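Side-chain contacts in ORC1-type DNA replication protein 2 (Aeropyrum pernix, PDB 1W5T), which binds ATP and DNA and takes part in the regulation of DNA replication, as a member of the Cdc6/Orc family of AAA+ ATPases: residues Q226-E229 with L230-D234; T102-S105 with L106-R109; P388-A392 with D393-E397. All coordinates share one frame; numbering follows the deposited sequence.

How the contacts relate
All three are local contacts, each within one unbroken piece of chain, and no two touch. Contact 1 is mostly buried. It lies at the C-terminal end of helix 217-231, in the lid of the ATPase, and is the one of the three that touches the nucleotide. Contact 2 is partly buried, inside helix 100-111 of the AAA domain, away from the annotated sites; its centre is about 36 Å from that of contact 1. Contact 3 is at the surface, where a loop of the winged-helix region enters helix 392-408. The chemistry follows the place: ligand bonds beside apolar packing in contact 1, aliphatic side chains against a sheet and a helix in contact 2, a proline-led helix start in contact 3.

Contact 1: residues Q226-E229 with L230-D234; sequences QRAE and LGLRD. With ANP (phosphoaminophosphonic acid-adenylate ester), chain D.
This is a helix-end contact in the ATPase lid, in the last turn of helix 217-231, from which Arg227 reaches the bound nucleotide. Leu230 N donates a hydrogen bond to Gln226 O at 3.1 Å and a nearly straight 165°. Two residues on, Ala228 O takes two donors. Leu232 N comes in on a lone pair, in the carbonyl plane, at 2.6 Å from Ala228 O. Gly231 N lies above that plane, 3.0 Å from Ala228 O. Leu232 is the first residue to leave helical geometry.

Gln226 and Leu230 lie side by side and point the same way. Gln226 CG is anti to its backbone N (chi1 179°) and rests against Leu230 CD1 at 3.7 Å. The amide beyond it is held through NE2 by the backbone oxygen of Glu23.

Arg227 carries the link to the ligand. The lid of an AAA+ ATPase packs against the nucleotide, and Arg227 is an ATP-binding residue here. Arg227 NH2 grips the nucleotide twice, donating to ANP O2' at 2.8 Å and to ANP N3 at 3.0 Å. The ribose hydroxyl sits in the guanidinium plane, at its edge. NH1 is held by the backbone oxygen of Val14, which helps fix the rotation of the group. The Tyr215 hydroxyl is also hydrogen-bonded to the nucleotide.

On the apolar side, Leu232 folds back over Ala228, with Leu232 CD1 4.1 Å from Ala228 CB. Leu232 also packs on Leu266 and Cys270 of helix 259-275. The carboxylate of Glu229 forms a salt bridge with Arg25.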
loop_
_atom_site.group_PDB
_atom_site.type_symbol
_atom_site.label_atom_id
_atom_site.label_comp_id
_atom_site.label_asym_id
_atom_site.label_seq_id
_atom_site.Cartn_x
_atom_site.Cartn_y
_atom_site.Cartn_z
ATOM N N GLN A 226 -12.322 -1.305 -17.572
ATOM C CA GLN A 226 -12.443 0.119 -17.363
ATOM C C GLN A 226 -11.248 0.914 -17.935
ATOM O O GLN A 226 -11.454 1.934 -18.572
ATOM C CB GLN A 226 -12.646 0.413 -15.855
ATOM C CG GLN A 226 -12.758 1.882 -15.489
ATOM C CD GLN A 226 -12.915 2.100 -14.001
ATOM O OE1 GLN A 226 -12.121 1.580 -13.197
ATOM N NE2 GLN A 226 -13.939 2.878 -13.613
ATOM N N ARG A 227 -10.007 0.471 -17.744
ATOM C CA ARG A 227 -8.902 1.158 -18.435
ATOM C C ARG A 227 -9.030 1.088 -19.993
ATOM O O ARG A 227 -8.855 2.087 -20.703
ATOM C CB ARG A 227 -7.524 0.656 -17.976
ATOM C CG ARG A 227 -7.032 1.109 -16.606
ATOM C CD ARG A 227 -7.569 2.460 -16.043
ATOM N NE ARG A 227 -7.485 2.399 -14.605
ATOM C CZ ARG A 227 -6.545 2.974 -13.874
ATOM N NH1 ARG A 227 -5.604 3.744 -14.454
ATOM N NH2 ARG A 227 -6.561 2.803 -12.538
ATOM N N ALA A 228 -9.338 -0.076 -20.533
ATOM C CA ALA A 228 -9.544 -0.161 -21.982
ATOM C C ALA A 228 -10.618 0.852 -22.473
ATOM O O ALA A 228 -10.327 1.740 -23.296
ATOM C CB ALA A 228 -9.892 -1.550 -22.395
ATOM N N GLU A 229 -11.813 0.772 -21.889
ATOM C CA GLU A 229 -12.935 1.668 -22.209
ATOM C C GLU A 229 -12.634 3.143 -22.207
ATOM O O GLU A 229 -13.034 3.839 -23.133
ATOM C CB GLU A 229 -14.133 1.403 -21.300
ATOM C CG GLU A 229 -14.877 0.109 -21.568
ATOM C CD GLU A 229 -15.963 -0.126 -20.552
ATOM O OE1 GLU A 229 -16.594 -1.193 -20.565
ATOM O OE2 GLU A 229 -16.213 0.754 -19.720
ATOM N N LEU A 230 -11.934 3.628 -21.176
ATOM C CA LEU A 230 -11.540 5.028 -21.066
ATOM C C LEU A 230 -10.296 5.364 -21.875
ATOM O O LEU A 230 -10.070 6.521 -22.230
ATOM C CB LEU A 230 -11.243 5.340 -19.599
ATOM C CG LEU A 230 -12.346 5.002 -18.580
ATOM C CD1 LEU A 230 -11.820 5.093 -17.122
ATOM C CD2 LEU A 230 -13.624 5.862 -18.773
ATOM N N GLY A 231 -9.441 4.380 -22.114
ATOM C CA GLY A 231 -8.089 4.701 -22.519
ATOM C C GLY A 231 -7.731 4.199 -23.896
ATOM O O GLY A 231 -6.892 4.777 -24.567
ATOM N N LEU A 232 -8.376 3.113 -24.309
ATOM C CA LEU A 232 -8.103 2.507 -25.601
ATOM C C LEU A 232 -9.233 2.824 -26.584
ATOM O O LEU A 232 -10.381 3.039 -26.188
ATOM C CB LEU A 232 -7.929 0.984 -25.433
ATOM C CG LEU A 232 -6.819 0.486 -24.508
ATOM C CD1 LEU A 232 -6.544 -1.001 -24.722
ATOM C CD2 LEU A 232 -5.519 1.322 -24.653
ATOM N N ARG A 233 -8.907 2.841 -27.870
ATOM C CA ARG A 233 -9.918 2.990 -28.911
ATOM C C ARG A 233 -10.713 1.718 -28.955
ATOM O O ARG A 233 -10.158 0.659 -28.754
ATOM C CB ARG A 233 -9.239 3.244 -30.235
ATOM C CG ARG A 233 -8.943 4.697 -30.496
ATOM C CD ARG A 233 -8.858 5.028 -32.007
ATOM N NE ARG A 233 -7.795 4.270 -32.634
ATOM C CZ ARG A 233 -7.880 3.351 -33.601
ATOM N NH1 ARG A 233 -9.025 3.016 -34.212
ATOM N NH2 ARG A 233 -6.744 2.773 -33.966
ATOM N N ASP A 234 -12.011 1.818 -29.205
ATOM C CA ASP A 234 -12.932 0.696 -29.035
ATOM C C ASP A 234 -12.661 -0.514 -29.880
ATOM O O ASP A 234 -13.150 -1.603 -29.557
ATOM C CB ASP A 234 -14.368 1.141 -29.320
ATOM C CG ASP A 234 -14.794 2.306 -28.466
ATOM O OD1 ASP A 234 -15.917 2.852 -28.702
ATOM O OD2 ASP A 234 -14.069 2.737 -27.548
HETATM P PG ANP D . 2.012 0.423 -3.508
HETATM O O1G ANP D . 3.272 0.509 -4.469
HETATM O O2G ANP D . 1.935 1.778 -2.678
HETATM O O3G ANP D . 2.049 -0.833 -2.538
HETATM P PB ANP D . -0.914 0.827 -3.954
HETATM O O1B ANP D . -0.994 2.237 -3.243
HETATM O O2B ANP D . -1.443 -0.260 -2.970
HETATM N N3B ANP D . 0.641 0.433 -4.545
HETATM P PA ANP D . -2.300 2.009 -6.181
HETATM O O1A ANP D . -3.562 2.778 -5.569
HETATM O O2A ANP D . -1.130 3.049 -6.427
HETATM O O3A ANP D . -1.863 0.747 -5.272
HETATM O "O5'" ANP D . -2.749 1.226 -7.519
HETATM C "C5'" ANP D . -1.955 0.562 -8.516
HETATM C "C4'" ANP D . -2.616 0.873 -9.862
HETATM O "O4'" ANP D . -3.871 0.191 -9.976
HETATM C "C3'" ANP D . -2.981 2.348 -10.018
HETATM O "O3'" ANP D . -2.859 2.682 -11.372
HETATM C "C2'" ANP D . -4.451 2.434 -9.631
HETATM O "O2'" ANP D . -5.183 3.538 -10.164
HETATM C "C1'" ANP D . -4.965 1.097 -10.148
HETATM N N9 ANP D . -6.027 0.594 -9.286
HETATM C C8 ANP D . -5.845 -0.036 -8.070
HETATM N N7 ANP D . -7.025 -0.393 -7.503
HETATM C C5 ANP D . -8.002 -0.043 -8.353
HETATM C C6 ANP D . -9.495 -0.075 -8.482
HETATM N N6 ANP D . -10.300 -0.620 -7.525
HETATM N N1 ANP D . -10.083 0.480 -9.576
HETATM C C2 ANP D . -9.395 1.037 -10.561
HETATM N N3 ANP D . -8.042 1.146 -10.561
HETATM C C4 ANP D . -7.317 0.603 -9.466
#

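Contact 2: residues T102-S105 with L106-R109; sequences TILS and LIVR
Ile107 lays its CD1 alongside Ile103 CG2, 3.9 Å away, one turn apart on helix 100-111. The two side chains run side by side and point the same way. In Ile103 a chi1 of -73° sets CG1 beside the backbone N and leaves CG2 anti to it, turned to the Ile107 methyl. Leu104 CD2 adds a looser contact with Ile107 CD1 at 4.3 Å.

Ser105 supplies the polar part of the contact. Ser105 OG donates back to Thr102 O at 3.2 Å, tilted 26° from the carbonyl plane. Thr102 O also receives Leu106 N at 3.0 Å, so two donors share it. The chi1 of 64° puts OG between the backbone N and the carbonyl carbon, where it can reach back one turn. With an alanine here the hydroxyl is gone, and Thr102 O would probably keep just Leu106 N of its two donors.

The buried side chains lead into the domain. Ile107 meets Ala90 and Val92 of strand 87-93 and Leu140 and Val142 of strand 139-145, while Leu104 and Val108 lie against helix 122-136. A helix packed by its aliphatic face on a parallel sheet is typical of the alpha/beta core of P-loop AAA+ ATPases.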
loop_
_atom_site.group_PDB
_atom_site.type_symbol
_atom_site.label_atom_id
_atom_site.label_comp_id
_atom_site.label_asym_id
_atom_site.label_seq_id
_atom_site.Cartn_x
_atom_site.Cartn_y
_atom_site.Cartn_z
ATOM N N THR A 102 7.748 19.723 7.679
ATOM C CA THR A 102 7.688 19.549 6.230
ATOM C C THR A 102 6.314 19.036 5.775
ATOM O O THR A 102 5.767 19.559 4.828
ATOM C CB THR A 102 8.847 18.629 5.706
ATOM O OG1 THR A 102 10.111 19.175 6.100
ATOM C CG2 THR A 102 8.944 18.647 4.180
ATOM N N ILE A 103 5.763 18.046 6.467
ATOM C CA ILE A 103 4.394 17.564 6.208
ATOM C C ILE A 103 3.386 18.730 6.154
ATOM O O ILE A 103 2.626 18.891 5.180
ATOM C CB ILE A 103 4.002 16.445 7.243
ATOM C CG1 ILE A 103 4.760 15.151 6.910
ATOM C CG2 ILE A 103 2.480 16.183 7.262
ATOM C CD1 ILE A 103 5.100 14.268 8.094
ATOM N N LEU A 104 3.467 19.584 7.179
ATOM C CA LEU A 104 2.612 20.747 7.298
ATOM C C LEU A 104 2.772 21.776 6.187
ATOM O O LEU A 104 1.783 22.332 5.684
ATOM C CB LEU A 104 2.792 21.411 8.653
ATOM C CG LEU A 104 2.214 20.640 9.826
ATOM C CD1 LEU A 104 2.367 21.560 11.002
ATOM C CD2 LEU A 104 0.778 20.229 9.662
ATOM N N SER A 105 3.995 22.037 5.770
ATOM C CA SER A 105 4.134 23.078 4.750
ATOM C C SER A 105 3.677 22.533 3.401
ATOM O O SER A 105 3.145 23.259 2.562
ATOM C CB SER A 105 5.549 23.653 4.724
ATOM O OG SER A 105 6.474 22.649 4.358
ATOM N N LEU A 106 3.832 21.234 3.208
ATOM C CA LEU A 106 3.224 20.593 2.050
ATOM C C LEU A 106 1.687 20.722 2.113
ATOM O O LEU A 106 1.062 21.090 1.128
ATOM C CB LEU A 106 3.684 19.127 1.913
ATOM C CG LEU A 106 5.136 18.960 1.429
ATOM C CD1 LEU A 106 5.564 17.489 1.530
ATOM C CD2 LEU A 106 5.414 19.526 0.008
ATOM N N ILE A 107 1.084 20.483 3.272
ATOM C CA ILE A 107 -0.369 20.637 3.374
ATOM C C ILE A 107 -0.846 22.090 3.051
ATOM O O ILE A 107 -1.825 22.242 2.313
ATOM C CB ILE A 107 -0.928 20.096 4.741
ATOM C CG1 ILE A 107 -0.750 18.576 4.855
ATOM C CG2 ILE A 107 -2.382 20.486 4.926
ATOM C CD1 ILE A 107 -0.831 18.059 6.285
ATOM N N VAL A 108 -0.167 23.133 3.577
ATOM C CA VAL A 108 -0.522 24.524 3.211
ATOM C C VAL A 108 -0.351 24.876 1.718
ATOM O O VAL A 108 -1.234 25.527 1.156
ATOM C CB VAL A 108 0.090 25.688 4.134
ATOM C CG1 VAL A 108 0.731 25.201 5.397
ATOM C CG2 VAL A 108 1.022 26.633 3.351
ATOM N N ARG A 109 0.776 24.474 1.099
ATOM C CA ARG A 109 1.025 24.613 -0.345
ATOM C C ARG A 109 -0.255 24.175 -1.083
ATOM O O ARG A 109 -0.812 24.923 -1.878
ATOM C CB ARG A 109 2.221 23.715 -0.791
ATOM C CG ARG A 109 3.652 24.366 -0.881
ATOM C CD ARG A 109 4.755 23.564 -1.777
ATOM N NE ARG A 109 4.472 22.124 -1.996
ATOM C CZ ARG A 109 4.375 21.416 -3.141
ATOM N NH1 ARG A 109 4.101 20.129 -3.038
ATOM N NH2 ARG A 109 4.535 21.930 -4.354
#

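Contact 3: residues P388-A392 with D393-E397; sequences PHLPA and DRLIE
Pro391 and Arg394 meet side by side at the start of helix 392-408, pointing the same way. CB and CG of the Pro391 ring both lie 4.0 Å from Arg394 CB. Beyond CB the arginine chain bends at chi2 and chi3, so the guanidinium ends up well clear of the ring.

Pro391 holds the N-cap position. Pro391 O accepts Leu395 N at 3.1 Å, the first link of the helix across this junction. Ala392 O then takes Ile396 N at 3.0 Å and an almost straight 173°. Strand 382-386 ends just before, so this is where the chain passes from a strand of the winged-helix sheet into the helix that follows it.

Asp393 bends its carboxylate to the next amide. With chi1 at 52°, CG stands between the backbone N and the carbonyl carbon, and OD2 takes a weak hydrogen bond from Arg394 N. Leu395 has CG anti to the backbone N (chi1 -180°), which sends the branch to Leu390, where Leu395 CD2 meets Leu390 CD1 at 4.3 Å. Leu386 packs on Leu395 and Ala392. Ile396 lays CG1 and CD1 over Ala392 O, each 3.3 Å from that oxygen, and also packs on Arg315, Ala318 and Leu322 of helix 308-322.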
loop_
_atom_site.group_PDB
_atom_site.type_symbol
_atom_site.label_atom_id
_atom_site.label_comp_id
_atom_site.label_asym_id
_atom_site.label_seq_id
_atom_site.Cartn_x
_atom_site.Cartn_y
_atom_site.Cartn_z
ATOM N N PRO A 388 3.394 -18.244 -2.895
ATOM C CA PRO A 388 3.429 -18.577 -4.339
ATOM C C PRO A 388 3.795 -17.402 -5.286
ATOM O O PRO A 388 4.393 -17.638 -6.345
ATOM C CB PRO A 388 2.022 -19.116 -4.614
ATOM C CG PRO A 388 1.599 -19.691 -3.263
ATOM C CD PRO A 388 2.158 -18.697 -2.227
ATOM N N HIS A 389 3.501 -16.169 -4.880
ATOM C CA HIS A 389 3.729 -15.004 -5.727
ATOM C C HIS A 389 5.194 -14.547 -5.770
ATOM O O HIS A 389 5.595 -13.774 -6.661
ATOM C CB HIS A 389 2.821 -13.852 -5.287
ATOM C CG HIS A 389 3.217 -13.236 -3.989
ATOM N ND1 HIS A 389 3.083 -13.888 -2.785
ATOM C CD2 HIS A 389 3.755 -12.026 -3.705
ATOM C CE1 HIS A 389 3.522 -13.110 -1.814
ATOM N NE2 HIS A 389 3.932 -11.972 -2.343
ATOM N N LEU A 390 5.981 -15.041 -4.821
ATOM C CA LEU A 390 7.405 -14.717 -4.707
ATOM C C LEU A 390 8.223 -15.469 -5.716
ATOM O O LEU A 390 8.106 -16.685 -5.806
ATOM C CB LEU A 390 7.933 -15.101 -3.322
ATOM C CG LEU A 390 7.210 -14.423 -2.169
ATOM C CD1 LEU A 390 7.877 -14.747 -0.818
ATOM C CD2 LEU A 390 7.169 -12.929 -2.496
ATOM N N PRO A 391 9.064 -14.767 -6.464
ATOM C CA PRO A 391 9.974 -15.431 -7.413
ATOM C C PRO A 391 11.108 -16.133 -6.654
ATOM O O PRO A 391 11.971 -15.473 -6.056
ATOM C CB PRO A 391 10.493 -14.277 -8.285
ATOM C CG PRO A 391 10.313 -13.038 -7.480
ATOM C CD PRO A 391 9.215 -13.300 -6.463
ATOM N N ALA A 392 11.094 -17.458 -6.666
ATOM C CA ALA A 392 11.944 -18.222 -5.755
ATOM C C ALA A 392 13.444 -18.096 -6.000
ATOM O O ALA A 392 14.212 -18.033 -5.037
ATOM C CB ALA A 392 11.528 -19.672 -5.700
ATOM N N ASP A 393 13.863 -18.043 -7.264
ATOM C CA ASP A 393 15.302 -17.924 -7.572
ATOM C C ASP A 393 15.871 -16.505 -7.397
ATOM O O ASP A 393 17.042 -16.341 -7.009
ATOM C CB ASP A 393 15.657 -18.529 -8.948
ATOM C CG ASP A 393 14.781 -17.998 -10.076
ATOM O OD1 ASP A 393 14.749 -18.649 -11.151
ATOM O OD2 ASP A 393 14.100 -16.944 -9.982
ATOM N N ARG A 394 15.044 -15.496 -7.683
ATOM C CA ARG A 394 15.410 -14.099 -7.444
ATOM C C ARG A 394 15.629 -13.900 -5.935
ATOM O O ARG A 394 16.614 -13.277 -5.518
ATOM C CB ARG A 394 14.326 -13.137 -7.957
ATOM C CG ARG A 394 14.482 -12.638 -9.415
ATOM C CD ARG A 394 15.093 -11.214 -9.588
ATOM N NE ARG A 394 15.120 -10.398 -8.359
ATOM C CZ ARG A 394 16.105 -9.555 -7.999
ATOM N NH1 ARG A 394 17.182 -9.396 -8.768
ATOM N NH2 ARG A 394 16.003 -8.862 -6.862
ATOM N N LEU A 395 14.723 -14.466 -5.130
ATOM C CA LEU A 395 14.800 -14.418 -3.660
ATOM C C LEU A 395 16.018 -15.159 -3.062
ATOM O O LEU A 395 16.774 -14.566 -2.280
ATOM C CB LEU A 395 13.491 -14.912 -3.029
ATOM C CG LEU A 395 13.368 -14.930 -1.499
ATOM C CD1 LEU A 395 13.387 -13.536 -0.937
ATOM C CD2 LEU A 395 12.086 -15.632 -1.068
ATOM N N ILE A 396 16.202 -16.436 -3.420
ATOM C CA ILE A 396 17.424 -17.188 -3.058
ATOM C C ILE A 396 18.680 -16.329 -3.299
ATOM O O ILE A 396 19.500 -16.158 -2.411
ATOM C CB ILE A 396 17.532 -18.530 -3.835
ATOM C CG1 ILE A 396 16.574 -19.568 -3.274
ATOM C CG2 ILE A 396 18.953 -19.107 -3.789
ATOM C CD1 ILE A 396 16.159 -20.604 -4.276
ATOM N N GLU A 397 18.806 -15.785 -4.500
ATOM C CA GLU A 397 19.889 -14.879 -4.832
ATOM C C GLU A 397 20.011 -13.762 -3.787
ATOM O O GLU A 397 21.032 -13.674 -3.107
ATOM C CB GLU A 397 19.628 -14.262 -6.209
ATOM C CG GLU A 397 20.299 -14.964 -7.378
ATOM C CD GLU A 397 20.847 -13.974 -8.415
ATOM O OE1 GLU A 397 20.247 -13.867 -9.524
ATOM O OE2 GLU A 397 21.871 -13.294 -8.118
#